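PDB 3ZXK: HIAXHD3 from Humicola insolens, which probably removes alpha-L-arabinofuranose side chains from xylan as a family 43 glycoside hydrolase, and has been engineered to gain endo-xylanase activity. Local coordinates for residues L427-E431 / D432-T436; R89-R92 / S93-R96; R328-E331 / H332-W335. All coordinates share one frame; numbering follows the deposited sequence.

Contact 1 (L427-E431 / D432-T436); sequences LRLNE and DGWRT
Asn430 and Glu431 meet Trp434 and Arg435 in a local contact round the tight connection between antiparallel strands 418-429 and 436-448, at the border of a sheet in the concanavalin A-like domain. Asn430 is gripped at three points. Its N donates to Arg435 O at 2.8 Å in an almost perfectly straight bond, while its carbonyl O accepts Trp434 N, also at 2.8 Å, with more bend at the hydrogen. Its side chain makes an Asx turn: with CG anti to the backbone N (chi1 -174°), OD1 swings round to accept Asp432 N at 3.0 Å, the donor standing well above the amide carbonyl plane. The indole of Trp434 folds back against the turn. Glu431 CA sits over one face, 3.8 Å from the centroid of the six-membered ring of Trp434, as a CH-pi contact, and Leu429 CB meets the indole edge, 3.9 Å from Trp434 CE3. Glu431 OE2 is hydrogen-bonded to Ser501 OG. Polar bonds therefore set the path of the main chain, and CH-pi and apolar contacts hold the indole against it, with Val80 also in touch; the cost is Trp434 O, buried near Leu429 CD2 (3.6 Å) without a hydrogen-bonding partner.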
loop_
_atom_site.group_PDB
_atom_site.type_symbol
_atom_site.label_atom_id
_atom_site.label_comp_id
_atom_site.label_asym_id
_atom_site.label_seq_id
_atom_site.Cartn_x
_atom_site.Cartn_y
_atom_site.Cartn_z
ATOM N N LEU A 427 -4.041 6.863 21.527
ATOM C CA LEU A 427 -2.671 6.792 21.012
ATOM C C LEU A 427 -2.609 7.713 19.809
ATOM O O LEU A 427 -3.302 7.484 18.824
ATOM C CB LEU A 427 -2.338 5.366 20.582
ATOM C CG LEU A 427 -2.331 4.238 21.624
ATOM C CD1 LEU A 427 -2.555 2.879 20.980
ATOM C CD2 LEU A 427 -1.023 4.289 22.403
ATOM N N ARG A 428 -1.807 8.764 19.880
ATOM C CA ARG A 428 -1.850 9.796 18.833
ATOM C C ARG A 428 -0.466 10.303 18.472
ATOM O O ARG A 428 0.348 10.586 19.365
ATOM C CB ARG A 428 -2.672 11.016 19.288
ATOM C CG ARG A 428 -4.146 10.746 19.530
ATOM C CD ARG A 428 -4.900 12.007 19.907
ATOM N NE ARG A 428 -4.517 12.576 21.195
ATOM C CZ ARG A 428 -3.845 13.717 21.354
ATOM N NH1 ARG A 428 -3.457 14.423 20.300
ATOM N NH2 ARG A 428 -3.543 14.149 22.571
ATOM N N LEU A 429 -0.234 10.468 17.170
ATOM C CA LEU A 429 0.889 11.250 16.644
ATOM C C LEU A 429 0.390 12.640 16.327
ATOM O O LEU A 429 -0.751 12.798 15.903
ATOM C CB LEU A 429 1.401 10.651 15.337
ATOM C CG LEU A 429 2.076 9.295 15.396
ATOM C CD1 LEU A 429 2.450 8.792 14.005
ATOM C CD2 LEU A 429 3.296 9.357 16.326
ATOM N N ASN A 430 1.266 13.631 16.467
ATOM C CA ASN A 430 0.979 14.997 16.052
ATOM C C ASN A 430 1.210 15.096 14.541
ATOM O O ASN A 430 2.296 14.780 14.077
ATOM C CB ASN A 430 1.948 15.911 16.790
ATOM C CG ASN A 430 1.683 17.394 16.571
ATOM O OD1 ASN A 430 0.945 17.818 15.684
ATOM N ND2 ASN A 430 2.320 18.198 17.402
ATOM N N GLU A 431 0.203 15.524 13.773
ATOM C CA GLU A 431 0.343 15.622 12.310
ATOM C C GLU A 431 1.391 16.640 11.882
ATOM O O GLU A 431 1.873 16.594 10.747
ATOM C CB GLU A 431 -0.986 16.011 11.666
ATOM C CG GLU A 431 -2.143 15.065 11.950
ATOM C CD GLU A 431 -3.381 15.497 11.183
ATOM O OE1 GLU A 431 -3.612 16.729 11.062
ATOM O OE2 GLU A 431 -4.104 14.618 10.689
ATOM N N ASP A 432 1.716 17.570 12.777
ATOM C CA ASP A 432 2.811 18.504 12.536
ATOM C C ASP A 432 4.109 17.913 13.064
ATOM O O ASP A 432 4.515 18.180 14.203
ATOM C CB ASP A 432 2.546 19.852 13.196
ATOM C CG ASP A 432 3.401 20.966 12.611
ATOM O OD1 ASP A 432 4.400 20.671 11.924
ATOM O OD2 ASP A 432 3.062 22.147 12.818
ATOM N N GLY A 433 4.735 17.094 12.230
ATOM C CA GLY A 433 6.066 16.559 12.503
ATOM C C GLY A 433 6.091 15.099 12.885
ATOM O O GLY A 433 7.163 14.506 12.919
ATOM N N TRP A 434 4.933 14.526 13.221
ATOM C CA TRP A 434 4.810 13.091 13.578
ATOM C C TRP A 434 5.533 12.634 14.816
ATOM O O TRP A 434 5.891 11.425 14.929
ATOM C CB TRP A 434 5.172 12.198 12.393
ATOM C CG TRP A 434 4.427 12.631 11.178
ATOM C CD1 TRP A 434 4.935 13.235 10.031
ATOM C CD2 TRP A 434 2.974 12.567 10.967
ATOM N NE1 TRP A 434 3.924 13.497 9.145
ATOM C CE2 TRP A 434 2.726 13.140 9.646
ATOM C CE3 TRP A 434 1.895 12.106 11.721
ATOM C CZ2 TRP A 434 1.441 13.206 9.099
ATOM C CZ3 TRP A 434 0.605 12.196 11.173
ATOM C CH2 TRP A 434 0.390 12.734 9.888
ATOM N N ARG A 435 5.743 13.569 15.756
ATOM C CA ARG A 435 6.131 13.199 17.117
ATOM C C ARG A 435 4.921 12.708 17.895
ATOM O O ARG A 435 3.786 13.051 17.588
ATOM C CB ARG A 435 6.793 14.377 17.822
ATOM C CG ARG A 435 8.184 14.648 17.284
ATOM C CD ARG A 435 8.734 15.996 17.714
ATOM N NE ARG A 435 9.968 16.305 16.982
ATOM C CZ ARG A 435 10.021 16.698 15.707
ATOM N NH1 ARG A 435 8.909 16.843 14.985
ATOM N NH2 ARG A 435 11.198 16.945 15.148
ATOM N N THR A 436 5.146 11.857 18.875
ATOM C CA THR A 436 4.044 11.379 19.699
ATOM C C THR A 436 3.340 12.510 20.475
ATOM O O THR A 436 3.980 13.323 21.151
ATOM C CB THR A 436 4.522 10.246 20.639
ATOM O OG1 THR A 436 5.039 9.177 19.852
ATOM C CG2 THR A 436 3.374 9.681 21.449
#

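Contact 2 (R89-R92 / S93-R96); sequences RYRR and SNDR
Tyr90, Arg91 and Arg92 face Asp95 and Arg96 across a hairpin built from a type I turn (Arg92 to Asp95) and a G1 beta bulge, which joins strands 87-91 and 96-103 in one four-stranded blade of the five-bladed beta-propeller characteristic of family 43. The backbone bonds come first. Arg91 and Arg96 are an antiparallel hydrogen-bonded pair, Arg91 N reaching Arg96 O at 2.8 Å and Arg96 N returning to Arg91 O at 3.2 Å. Inside that pair the turn closes with a weak bond from Asp95 N to Arg92 O (3.2 Å). Asp95 takes the left-handed backbone conformation of the bulge, so that it and Arg96 both oppose Arg91.

Side-chain polar bonds form a second group. Arg92 bends at chi2 (66°), which brings its guanidinium back so that NH1 donates to Tyr90 O at 3.1 Å; NH2 continues to Arg24 O. Arg91 instead runs extended past Asn94, whose OD1 lies 3.4 Å from Arg91 CB and whose amide is turned nearly perpendicular to the guanidinium; Asn94 ND2 is bonded to Tyr98 OH, which Arg91 NH1 also meets. Arg91 NE forms a salt bridge with Asp152, to which Ser93 OG is bonded too, and Arg91 NH2 donates to Pro170 O.

The remaining bond ties ring to carboxylate. Asp95 OD2 takes the N-H of Asn116, while OD1 lies at the ring edge of Tyr90, close to its plane, and accepts Tyr90 OH, itself also bonded to Leu118 N, at 2.6 Å on its anti side, 26° out of the carboxylate plane.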
loop_
_atom_site.group_PDB
_atom_site.type_symbol
_atom_site.label_atom_id
_atom_site.label_comp_id
_atom_site.label_asym_id
_atom_site.label_seq_id
_atom_site.Cartn_x
_atom_site.Cartn_y
_atom_site.Cartn_z
ATOM N N ARG A 89 8.301 -0.679 -14.388
ATOM C CA ARG A 89 8.033 -1.203 -15.749
ATOM C C ARG A 89 8.827 -2.468 -15.967
ATOM O O ARG A 89 9.821 -2.706 -15.302
ATOM C CB ARG A 89 8.361 -0.197 -16.882
ATOM C CG ARG A 89 7.522 1.095 -16.910
ATOM C CD ARG A 89 6.109 0.841 -17.432
ATOM N NE ARG A 89 5.185 1.946 -17.199
ATOM C CZ ARG A 89 4.874 2.904 -18.082
ATOM N NH1 ARG A 89 5.410 2.957 -19.315
ATOM N NH2 ARG A 89 4.015 3.840 -17.720
ATOM N N TYR A 90 8.378 -3.282 -16.911
ATOM C CA TYR A 90 9.104 -4.490 -17.275
ATOM C C TYR A 90 9.865 -4.274 -18.591
ATOM O O TYR A 90 9.275 -3.853 -19.602
ATOM C CB TYR A 90 8.098 -5.613 -17.473
ATOM C CG TYR A 90 8.692 -6.892 -17.982
ATOM C CD1 TYR A 90 9.566 -7.656 -17.193
ATOM C CD2 TYR A 90 8.353 -7.362 -19.243
ATOM C CE1 TYR A 90 10.095 -8.860 -17.667
ATOM C CE2 TYR A 90 8.881 -8.534 -19.740
ATOM C CZ TYR A 90 9.740 -9.292 -18.945
ATOM O OH TYR A 90 10.240 -10.482 -19.461
ATOM N N ARG A 91 11.159 -4.566 -18.563
ATOM C CA ARG A 91 12.012 -4.379 -19.728
ATOM C C ARG A 91 12.132 -5.713 -20.429
ATOM O O ARG A 91 12.744 -6.641 -19.904
ATOM C CB ARG A 91 13.386 -3.879 -19.295
ATOM C CG ARG A 91 14.156 -3.223 -20.425
ATOM C CD ARG A 91 15.483 -2.690 -19.935
ATOM N NE ARG A 91 16.052 -1.784 -20.942
ATOM C CZ ARG A 91 17.190 -1.116 -20.786
ATOM N NH1 ARG A 91 17.930 -1.271 -19.675
ATOM N NH2 ARG A 91 17.608 -0.294 -21.736
ATOM N N ARG A 92 11.559 -5.802 -21.632
ATOM C CA ARG A 92 11.607 -7.055 -22.401
ATOM C C ARG A 92 13.020 -7.470 -22.803
ATOM O O ARG A 92 13.351 -8.662 -22.764
ATOM C CB ARG A 92 10.725 -6.963 -23.648
ATOM C CG ARG A 92 9.256 -7.223 -23.361
ATOM C CD ARG A 92 8.610 -6.170 -22.495
ATOM N NE ARG A 92 7.153 -6.333 -22.563
ATOM C CZ ARG A 92 6.290 -5.558 -21.929
ATOM N NH1 ARG A 92 6.734 -4.586 -21.133
ATOM N NH2 ARG A 92 4.991 -5.772 -22.078
ATOM N N SER A 93 13.857 -6.502 -23.163
ATOM C CA SER A 93 15.166 -6.845 -23.755
ATOM C C SER A 93 16.073 -7.640 -22.815
ATOM O O SER A 93 16.849 -8.481 -23.276
ATOM C CB SER A 93 15.881 -5.604 -24.260
ATOM O OG SER A 93 16.175 -4.749 -23.179
ATOM N N ASN A 94 15.957 -7.395 -21.509
ATOM C CA ASN A 94 16.732 -8.194 -20.564
ATOM C C ASN A 94 15.877 -8.899 -19.515
ATOM O O ASN A 94 16.404 -9.326 -18.494
ATOM C CB ASN A 94 17.843 -7.354 -19.898
ATOM C CG ASN A 94 17.279 -6.216 -19.084
ATOM O OD1 ASN A 94 16.074 -5.967 -19.103
ATOM N ND2 ASN A 94 18.132 -5.554 -18.340
ATOM N N ASP A 95 14.575 -9.078 -19.790
ATOM C CA ASP A 95 13.666 -9.776 -18.864
ATOM C C ASP A 95 13.829 -9.326 -17.398
ATOM O O ASP A 95 14.012 -10.147 -16.488
ATOM C CB ASP A 95 13.882 -11.307 -18.999
ATOM C CG ASP A 95 12.982 -12.132 -18.065
ATOM O OD1 ASP A 95 11.809 -11.766 -17.796
ATOM O OD2 ASP A 95 13.461 -13.170 -17.581
ATOM N N ARG A 96 13.747 -8.021 -17.184
ATOM C CA ARG A 96 14.004 -7.422 -15.887
ATOM C C ARG A 96 12.960 -6.363 -15.552
ATOM O O ARG A 96 12.629 -5.500 -16.395
ATOM C CB ARG A 96 15.417 -6.817 -15.877
ATOM C CG ARG A 96 15.830 -6.158 -14.570
ATOM C CD ARG A 96 17.338 -5.935 -14.522
ATOM N NE ARG A 96 18.061 -7.199 -14.652
ATOM C CZ ARG A 96 18.391 -8.009 -13.651
ATOM N NH1 ARG A 96 18.104 -7.694 -12.384
ATOM N NH2 ARG A 96 19.041 -9.133 -13.917
#

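Contact 3 (R328-E331 / H332-W335); sequences RFSE and HWEW
From Ser330 to Trp333 the chain makes a type I beta turn leading into strand 334-336, part of a sheet of the concanavalin A-like domain. Its closing bond, Trp333 N to Ser330 O, is nearly straight but long and weak at 3.4 Å, and a water bridges the turn, donating to both Ser330 O (2.8 Å) and Trp333 O (2.6 Å). The serine side chain adds an ST turn: Ser330 OG, placed between its own backbone N and carbonyl carbon (chi1 88°), accepts His332 N at 3.2 Å. Ser330 OG also lies at the edge of the His332 ring, near its plane, and 3.4 Å from Trp333 CD1.

Phe329, Trp333 and Trp335 form an aromatic cluster beside the turn. Phe329 spans the two tryptophans and touches each with a different rim carbon. Phe329 CD1 lies 4.1 Å from Trp333 CD1, the ring planes inclined at 56°. Phe329 CE2 comes closer to the other indole, 3.6 Å from Trp335 CZ2, with planes at 82°. Trp333 NE1 is satisfied by Asp322.

Around this cluster, Leu372 of strand 372-375 touches the side chains of all three, Arg374 makes a cation-pi contact with Trp333, and Phe529 of strand 523-533 meets that indole edge-to-face. Leu354 and Leu356 of strand 354-357 approach Phe329 and Trp335 respectively, and strand 334-336 itself lies between strands 372-375 and 38-39.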
loop_
_atom_site.group_PDB
_atom_site.type_symbol
_atom_site.label_atom_id
_atom_site.label_comp_id
_atom_site.label_asym_id
_atom_site.label_seq_id
_atom_site.Cartn_x
_atom_site.Cartn_y
_atom_site.Cartn_z
ATOM N N ARG A 328 8.481 -17.714 4.647
ATOM C CA ARG A 328 8.294 -16.323 4.267
ATOM C C ARG A 328 6.899 -15.885 4.622
ATOM O O ARG A 328 5.993 -16.701 4.672
ATOM C CB ARG A 328 8.460 -16.177 2.754
ATOM C CG ARG A 328 9.798 -16.627 2.202
ATOM C CD ARG A 328 9.767 -16.649 0.679
ATOM N NE ARG A 328 9.281 -15.390 0.108
ATOM C CZ ARG A 328 10.041 -14.325 -0.157
ATOM N NH1 ARG A 328 11.348 -14.340 0.099
ATOM N NH2 ARG A 328 9.490 -13.233 -0.675
ATOM N N PHE A 329 6.714 -14.583 4.828
ATOM C CA PHE A 329 5.391 -14.013 5.002
ATOM C C PHE A 329 4.620 -14.033 3.685
ATOM O O PHE A 329 5.199 -13.915 2.589
ATOM C CB PHE A 329 5.469 -12.560 5.501
ATOM C CG PHE A 329 5.901 -12.417 6.937
ATOM C CD1 PHE A 329 5.070 -12.822 7.980
ATOM C CD2 PHE A 329 7.130 -11.842 7.247
ATOM C CE1 PHE A 329 5.465 -12.691 9.297
ATOM C CE2 PHE A 329 7.522 -11.696 8.564
ATOM C CZ PHE A 329 6.680 -12.110 9.598
ATOM N N SER A 330 3.304 -14.145 3.787
ATOM C CA SER A 330 2.460 -13.842 2.647
ATOM C C SER A 330 2.673 -12.381 2.227
ATOM O O SER A 330 3.214 -11.548 2.988
ATOM C CB SER A 330 0.990 -14.069 3.006
ATOM O OG SER A 330 0.458 -12.889 3.561
ATOM N N GLU A 331 2.196 -12.051 1.031
ATOM C CA GLU A 331 2.438 -10.739 0.457
ATOM C C GLU A 331 1.551 -9.682 1.100
ATOM O O GLU A 331 1.695 -8.502 0.818
ATOM C CB GLU A 331 2.211 -10.812 -1.060
ATOM C CG GLU A 331 3.314 -11.563 -1.796
ATOM C CD GLU A 331 4.658 -10.874 -1.591
ATOM O OE1 GLU A 331 4.717 -9.624 -1.748
ATOM O OE2 GLU A 331 5.660 -11.563 -1.265
ATOM N N HIS A 332 0.665 -10.094 2.005
ATOM C CA HIS A 332 -0.221 -9.122 2.676
ATOM C C HIS A 332 0.417 -8.386 3.846
ATOM O O HIS A 332 -0.069 -7.324 4.257
ATOM C CB HIS A 332 -1.494 -9.807 3.171
ATOM C CG HIS A 332 -2.299 -10.428 2.079
ATOM N ND1 HIS A 332 -3.113 -9.714 1.276
ATOM C CD2 HIS A 332 -2.360 -11.741 1.636
ATOM C CE1 HIS A 332 -3.655 -10.521 0.364
ATOM N NE2 HIS A 332 -3.190 -11.766 0.579
ATOM N N TRP A 333 1.507 -8.911 4.397
ATOM C CA TRP A 333 2.081 -8.336 5.620
ATOM C C TRP A 333 3.188 -7.377 5.350
ATOM O O TRP A 333 4.034 -7.604 4.456
ATOM C CB TRP A 333 2.637 -9.434 6.492
ATOM C CG TRP A 333 1.609 -10.400 6.992
ATOM C CD1 TRP A 333 1.402 -11.716 6.576
ATOM C CD2 TRP A 333 0.666 -10.178 8.078
ATOM N NE1 TRP A 333 0.388 -12.302 7.315
ATOM C CE2 TRP A 333 -0.100 -11.412 8.225
ATOM C CE3 TRP A 333 0.367 -9.103 8.899
ATOM C CZ2 TRP A 333 -1.101 -11.552 9.192
ATOM C CZ3 TRP A 333 -0.634 -9.250 9.867
ATOM C CH2 TRP A 333 -1.353 -10.453 10.004
ATOM N N GLU A 334 3.187 -6.297 6.134
ATOM C CA GLU A 334 4.277 -5.319 6.119
ATOM C C GLU A 334 4.519 -4.807 7.515
ATOM O O GLU A 334 3.568 -4.502 8.259
ATOM C CB GLU A 334 3.940 -4.112 5.216
ATOM C CG GLU A 334 3.816 -4.414 3.713
ATOM C CD GLU A 334 3.036 -3.395 2.901
ATOM O OE1 GLU A 334 2.657 -2.305 3.405
ATOM O OE2 GLU A 334 2.796 -3.676 1.704
ATOM N N TRP A 335 5.782 -4.699 7.885
ATOM C CA TRP A 335 6.135 -4.160 9.187
ATOM C C TRP A 335 6.025 -2.655 9.204
ATOM O O TRP A 335 6.167 -2.028 8.161
ATOM C CB TRP A 335 7.575 -4.503 9.491
ATOM C CG TRP A 335 7.914 -5.960 9.528
ATOM C CD1 TRP A 335 8.522 -6.714 8.536
ATOM C CD2 TRP A 335 7.763 -6.851 10.674
ATOM N NE1 TRP A 335 8.709 -8.012 8.967
ATOM C CE2 TRP A 335 8.267 -8.155 10.241
ATOM C CE3 TRP A 335 7.216 -6.719 11.962
ATOM C CZ2 TRP A 335 8.281 -9.251 11.087
ATOM C CZ3 TRP A 335 7.225 -7.834 12.805
ATOM C CH2 TRP A 335 7.752 -9.076 12.372
HETATM O O HOH W 1 5.046 -9.389 2.935
#

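Following the chain from the N terminus, contact 2 comes first and closes the hairpin between strands 87-91 and 96-103 of a propeller blade. Contact 3 follows, bending the chain into strand 334-336; this strand pairs with 38-39, from the family 43 part of the chain, and with 372-375 of the concanavalin A-like domain, so it ties the two parts together. Contact 1 is last and closes the hairpin 418-429/436-448 at the far border of the same sheet. The three lie in series, none nesting or crossing. Contacts 1 and 2 stand on opposite sides of the chain's centre, their own centres about 42 Å apart; the centre of contact 3 lies about 26 Å from each of theirs.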